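Local coordinates for protein dTDP-4-dehydrorhamnose 3,5-epimerase (Elizabethkingia anophelis NUHP1, PDB 6C46) that probably catalyses the epimerization of dTDP-4-dehydro-6-deoxy-glucose at positions 3 and 5 of the sugar, giving dTDP-4-dehydro-beta-L-rhamnose on the pathway to dTDP-L-rhamnose, at residues D18-E23 / E45-N50; V154-S159 / A170-S175. All coordinates share one frame; numbering follows the deposited sequence.

How the contacts relate
Contact 1 (18-23 / 45-50) and contact 2 (154-159 / 170-175) lie on opposite sides of the chain's centre, with their own centres about 29 Å apart and their nearest atoms about 15 Å apart, so they do not touch. They follow one another along the chain: contact 1 is complete well before residue 154. Contact 1 holds the end of helix 40-47, near the calcium site, on strand 20-23 of the six-stranded antiparallel sheet. Contact 2 packs two parts of the loop between strand 151-153 and helix 176-179 beside the five-stranded sheet, near H70, the predicted proton acceptor. Both belong to a single cupin-type RmlC fold.

Contact 1: residues D18-E23 / E45-N50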
loop_
_atom_site.group_PDB
_atom_site.type_symbol
_atom_site.label_atom_id
_atom_site.label_comp_id
_atom_site.label_asym_id
_atom_site.label_seq_id
_atom_site.Cartn_x
_atom_site.Cartn_y
_atom_site.Cartn_z
ATOM N N ASP A 18 17.038 -8.059 12.351
ATOM C CA ASP A 18 15.986 -8.352 11.379
ATOM C C ASP A 18 15.088 -7.163 11.115
ATOM O O ASP A 18 14.103 -7.300 10.384
ATOM C CB ASP A 18 15.081 -9.518 11.791
ATOM C CG ASP A 18 15.861 -10.810 12.054
ATOM O OD1 ASP A 18 16.661 -11.199 11.186
ATOM O OD2 ASP A 18 15.671 -11.428 13.124
ATOM N N CYS A 19 15.381 -6.010 11.683
ATOM C CA CYS A 19 14.559 -4.824 11.498
ATOM C C CYS A 19 15.266 -3.912 10.492
ATOM O O CYS A 19 16.418 -3.520 10.709
ATOM C CB CYS A 19 14.349 -4.174 12.874
ATOM S SG CYS A 19 13.511 -2.602 12.942
ATOM N N TYR A 20 14.595 -3.594 9.375
ATOM C CA TYR A 20 15.248 -2.919 8.257
ATOM C C TYR A 20 14.464 -1.707 7.794
ATOM O O TYR A 20 13.235 -1.644 7.918
ATOM C CB TYR A 20 15.436 -3.845 7.018
ATOM C CG TYR A 20 16.266 -5.048 7.352
ATOM C CD1 TYR A 20 17.651 -4.939 7.501
ATOM C CD2 TYR A 20 15.675 -6.286 7.525
ATOM C CE1 TYR A 20 18.420 -6.037 7.845
ATOM C CE2 TYR A 20 16.434 -7.393 7.856
ATOM C CZ TYR A 20 17.792 -7.267 8.012
ATOM O OH TYR A 20 18.523 -8.369 8.350
ATOM N N ILE A 21 15.200 -0.765 7.212
ATOM C CA ILE A 21 14.635 0.360 6.477
ATOM C C ILE A 21 14.678 0.016 4.991
ATOM O O ILE A 21 15.737 -0.355 4.469
ATOM C CB ILE A 21 15.426 1.649 6.763
ATOM C CG1 ILE A 21 15.355 1.996 8.254
ATOM C CG2 ILE A 21 14.912 2.825 5.874
ATOM C CD1 ILE A 21 16.469 2.956 8.679
ATOM N N ILE A 22 13.554 0.174 4.296
ATOM C CA ILE A 22 13.545 0.037 2.836
ATOM C C ILE A 22 13.706 1.427 2.251
ATOM O O ILE A 22 12.827 2.283 2.402
ATOM C CB ILE A 22 12.259 -0.600 2.313
ATOM C CG1 ILE A 22 11.964 -1.889 3.069
ATOM C CG2 ILE A 22 12.404 -0.828 0.768
ATOM C CD1 ILE A 22 10.831 -2.736 2.465
ATOM N N GLU A 23 14.831 1.652 1.587
ATOM C CA GLU A 23 15.096 2.907 0.895
ATOM C C GLU A 23 14.731 2.747 -0.569
ATOM O O GLU A 23 15.266 1.842 -1.229
ATOM C CB GLU A 23 16.563 3.302 1.022
ATOM C CG GLU A 23 16.978 4.503 0.161
ATOM C CD GLU A 23 18.459 4.847 0.331
ATOM O OE1 GLU A 23 18.995 4.616 1.429
ATOM O OE2 GLU A 23 19.088 5.325 -0.630
ATOM N N GLU A 45 14.494 -12.908 -0.855
ATOM C CA GLU A 45 15.858 -13.245 -1.275
ATOM C C GLU A 45 16.893 -12.601 -0.356
ATOM O O GLU A 45 17.904 -13.219 -0.008
ATOM C CB GLU A 45 16.102 -12.805 -2.727
ATOM C CG GLU A 45 15.437 -13.680 -3.797
ATOM C CD GLU A 45 15.486 -13.116 -5.232
ATOM O OE1 GLU A 45 15.605 -11.875 -5.446
ATOM O OE2 GLU A 45 15.389 -13.944 -6.162
ATOM N N LEU A 46 16.665 -11.353 0.034
ATOM C CA LEU A 46 17.654 -10.642 0.843
ATOM C C LEU A 46 17.635 -11.074 2.299
ATOM O O LEU A 46 18.672 -11.036 2.967
ATOM C CB LEU A 46 17.408 -9.131 0.769
ATOM C CG LEU A 46 17.878 -8.435 -0.516
ATOM C CD1 LEU A 46 17.235 -7.046 -0.583
ATOM C CD2 LEU A 46 19.413 -8.316 -0.510
ATOM N N THR A 47 16.472 -11.428 2.839
ATOM C CA THR A 47 16.383 -11.591 4.279
ATOM C C THR A 47 16.195 -13.018 4.747
ATOM O O THR A 47 16.381 -13.274 5.939
ATOM C CB THR A 47 15.236 -10.756 4.832
ATOM O OG1 THR A 47 13.998 -11.246 4.295
ATOM C CG2 THR A 47 15.437 -9.340 4.417
ATOM N N GLY A 48 15.757 -13.924 3.880
ATOM C CA GLY A 48 15.312 -15.215 4.366
ATOM C C GLY A 48 14.093 -15.169 5.272
ATOM O O GLY A 48 13.744 -16.181 5.885
ATOM N N LEU A 49 13.440 -14.012 5.375
ATOM C CA LEU A 49 12.232 -13.858 6.181
ATOM C C LEU A 49 10.987 -13.973 5.304
ATOM O O LEU A 49 11.055 -13.854 4.080
ATOM C CB LEU A 49 12.213 -12.505 6.888
ATOM C CG LEU A 49 13.393 -12.232 7.835
ATOM C CD1 LEU A 49 13.306 -10.810 8.342
ATOM C CD2 LEU A 49 13.311 -13.180 9.002
ATOM N N ASN A 50 9.841 -14.188 5.956
ATOM C CA ASN A 50 8.552 -14.150 5.261
ATOM C C ASN A 50 8.289 -12.763 4.684
ATOM O O ASN A 50 8.339 -11.762 5.402
ATOM C CB ASN A 50 7.444 -14.519 6.226
ATOM C CG ASN A 50 6.067 -14.388 5.599
ATOM O OD1 ASN A 50 5.872 -14.669 4.403
ATOM N ND2 ASN A 50 5.098 -13.980 6.410
#
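Apolar contact comes from two separate pairs, Y20 with T47 and D18 with L49, and together they bury a modest 136 Å². The methyl CG2 of T47 meets the Y20 ring obliquely at one ortho-to-hydroxyl carbon, 4.1 Å from CE2, while the two side chains run antiparallel past one another. Beside it, L49 reaches in with one branch: its CD1 lies 4.1 Å from CB of D18 and equally 4.1 Å from the D18 backbone O. The leucine thus comes nearest to the base of the aspartate, whose OD2 is salt-bridged to R97. L49 also rests on Y120 of strand 118-121, and T47 on L11 of strand 10-13, so both sheet neighbours of strand 20-23 share in the packing.

The hydrogen bonds that shape the 45-50 side centre on the T47 hydroxyl, none of them reaching residues 18-23. A chi1 of 64° sets OG1 of T47 between its backbone N and carbonyl carbon, and leaves CG2 on the side of the tyrosine. There OG1 accepts from L49 N at 3.0 Å, a fairly straight bond with an angle of 159° at the hydrogen, and it is also bonded to the backbone O of F43 one helical turn back. One hydroxyl thereby ties the last turn of the helix to the residue that carries the second apolar contact. G48 leaves the helix with positive phi, and L49 after it points toward D18.

The bond from L49 N to T47 OG1 closes an ST turn at the end of helix 40-47, whose E40 and E44 bind calcium, and the contact sets that helix end against the edge region of the six-stranded antiparallel sheet in this cupin fold.

Contact 2: residues V154-S159 / A170-S175; sequences VKFNDS and ADMILS
L174 lays its two methyls on the F156 ring, and M172 reaches the same ring at its rim. CD2 of L174 sits over one face in a CH-pi contact, 3.7 Å from the centroid of the F156 ring and 21° off the ring normal. The other branch lies further out, with CD1 of L174 only 3.4 Å from CZ of F156, a tight approach for two carbons. M172 takes the edge: its SD stands 3.8 Å from CE2 of F156 and near the ring plane, 76° off the normal, which makes this a Met-aromatic contact. Its chain is extended beyond CG, carrying the sulfur out to the phenylalanine.

The opposite face of the F156 ring is approached by its own neighbour N157, whose CG lies 3.6 Å above the plane toward the rim. A chi1 of 75° places the ring between the backbone N and the carbonyl carbon of F156, pointing it across to the 170-175 segment. F156 is the second residue of a type I beta turn from K155 to D158, closed by a 3.1 Å bond from D158 N to K155 O. This turn follows strand 151-153 of the five-stranded sheet in a cupin fold, and the contact pins it to the chain just ahead of helix 176-179.

Further out, W165 meets F156 edge-to-face, touches M172 and hydrogen-bonds through NE1 to the F156 carbonyl O. L66 of strand 66-72 touches all three side chains, and I173 makes backbone hydrogen bonds to G64 and L66. S175 serves as N-cap of helix 176-179, its OG bonded to D178 N. The side chains of L174 and H70, the predicted proton acceptor, are about 8 Å apart.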
loop_
_atom_site.group_PDB
_atom_site.type_symbol
_atom_site.label_atom_id
_atom_site.label_comp_id
_atom_site.label_asym_id
_atom_site.label_seq_id
_atom_site.Cartn_x
_atom_site.Cartn_y
_atom_site.Cartn_z
ATOM N N VAL A 154 3.164 -2.717 25.614
ATOM C CA VAL A 154 4.192 -2.206 26.516
ATOM C C VAL A 154 3.950 -0.713 26.672
ATOM O O VAL A 154 3.754 -0.011 25.675
ATOM C CB VAL A 154 5.615 -2.468 25.969
ATOM C CG1 VAL A 154 6.660 -1.863 26.897
ATOM C CG2 VAL A 154 5.854 -3.955 25.802
ATOM N N LYS A 155 3.925 -0.233 27.916
ATOM C CA LYS A 155 3.752 1.196 28.173
ATOM C C LYS A 155 4.768 2.031 27.380
ATOM O O LYS A 155 5.977 1.810 27.473
ATOM C CB LYS A 155 3.908 1.445 29.680
ATOM C CG LYS A 155 3.640 2.889 30.129
ATOM C CD LYS A 155 2.226 3.301 29.769
ATOM C CE LYS A 155 1.852 4.653 30.367
ATOM N NZ LYS A 155 1.800 4.654 31.840
ATOM N N PHE A 156 4.269 2.996 26.599
ATOM C CA PHE A 156 5.126 3.710 25.645
ATOM C C PHE A 156 6.282 4.438 26.336
ATOM O O PHE A 156 7.394 4.503 25.789
ATOM C CB PHE A 156 4.286 4.707 24.835
ATOM C CG PHE A 156 3.893 5.938 25.611
ATOM C CD1 PHE A 156 2.899 5.882 26.594
ATOM C CD2 PHE A 156 4.510 7.166 25.354
ATOM C CE1 PHE A 156 2.549 7.030 27.327
ATOM C CE2 PHE A 156 4.161 8.320 26.076
ATOM C CZ PHE A 156 3.172 8.250 27.070
ATOM N N ASN A 157 6.060 4.967 27.540
ATOM C CA ASN A 157 7.090 5.730 28.251
ATOM C C ASN A 157 7.690 4.930 29.397
ATOM O O ASN A 157 8.148 5.495 30.397
ATOM C CB ASN A 157 6.537 7.073 28.729
ATOM C CG ASN A 157 5.372 6.923 29.687
ATOM O OD1 ASN A 157 4.976 5.813 30.038
ATOM N ND2 ASN A 157 4.785 8.045 30.079
ATOM N N ASP A 158 7.683 3.607 29.261
ATOM C CA ASP A 158 8.343 2.731 30.217
ATOM C C ASP A 158 9.753 3.233 30.513
ATOM O O ASP A 158 10.514 3.546 29.596
ATOM C CB ASP A 158 8.391 1.323 29.618
ATOM C CG ASP A 158 9.064 0.327 30.526
ATOM O OD1 ASP A 158 8.354 -0.339 31.317
ATOM O OD2 ASP A 158 10.307 0.222 30.437
ATOM N N SER A 159 10.092 3.335 31.805
ATOM C CA SER A 159 11.383 3.900 32.206
ATOM C C SER A 159 12.563 2.978 31.899
ATOM O O SER A 159 13.691 3.468 31.761
ATOM C CB SER A 159 11.364 4.252 33.696
ATOM O OG SER A 159 11.134 3.092 34.473
ATOM N N ALA A 170 3.672 17.192 27.133
ATOM C CA ALA A 170 2.358 17.820 27.239
ATOM C C ALA A 170 1.584 17.771 25.925
ATOM O O ALA A 170 0.356 17.949 25.935
ATOM C CB ALA A 170 2.500 19.269 27.701
ATOM N N ASP A 171 2.275 17.585 24.792
ATOM C CA ASP A 171 1.612 17.517 23.492
ATOM C C ASP A 171 1.086 16.129 23.147
ATOM O O ASP A 171 0.307 16.010 22.194
ATOM C CB ASP A 171 2.568 17.938 22.362
ATOM C CG ASP A 171 2.944 19.400 22.417
ATOM O OD1 ASP A 171 2.418 20.104 23.291
ATOM O OD2 ASP A 171 3.737 19.850 21.564
ATOM N N MET A 172 1.481 15.085 23.877
ATOM C CA MET A 172 1.125 13.724 23.485
ATOM C C MET A 172 -0.332 13.434 23.827
ATOM O O MET A 172 -0.823 13.801 24.900
ATOM C CB MET A 172 2.045 12.712 24.168
ATOM C CG MET A 172 3.505 12.889 23.813
ATOM S SD MET A 172 4.573 11.929 24.913
ATOM C CE MET A 172 6.207 12.419 24.346
ATOM N N ILE A 173 -1.024 12.785 22.898
ATOM C CA ILE A 173 -2.418 12.397 23.062
ATOM C C ILE A 173 -2.485 10.873 23.048
ATOM O O ILE A 173 -2.178 10.248 22.027
ATOM C CB ILE A 173 -3.297 12.996 21.953
ATOM C CG1 ILE A 173 -3.192 14.529 21.969
ATOM C CG2 ILE A 173 -4.729 12.503 22.086
ATOM C CD1 ILE A 173 -3.856 15.195 20.767
ATOM N N LEU A 174 -2.906 10.279 24.167
ATOM C CA LEU A 174 -2.895 8.830 24.332
ATOM C C LEU A 174 -4.283 8.311 24.652
ATOM O O LEU A 174 -5.022 8.931 25.420
ATOM C CB LEU A 174 -1.952 8.412 25.461
ATOM C CG LEU A 174 -0.512 8.695 25.087
ATOM C CD1 LEU A 174 0.112 9.519 26.176
ATOM C CD2 LEU A 174 0.221 7.390 24.806
ATOM N N SER A 175 -4.626 7.166 24.075
ATOM C CA SER A 175 -5.868 6.499 24.433
ATOM C C SER A 175 -5.803 6.034 25.886
ATOM O O SER A 175 -4.724 5.930 26.478
ATOM C CB SER A 175 -6.101 5.313 23.505
ATOM O OG SER A 175 -5.127 4.302 23.736
#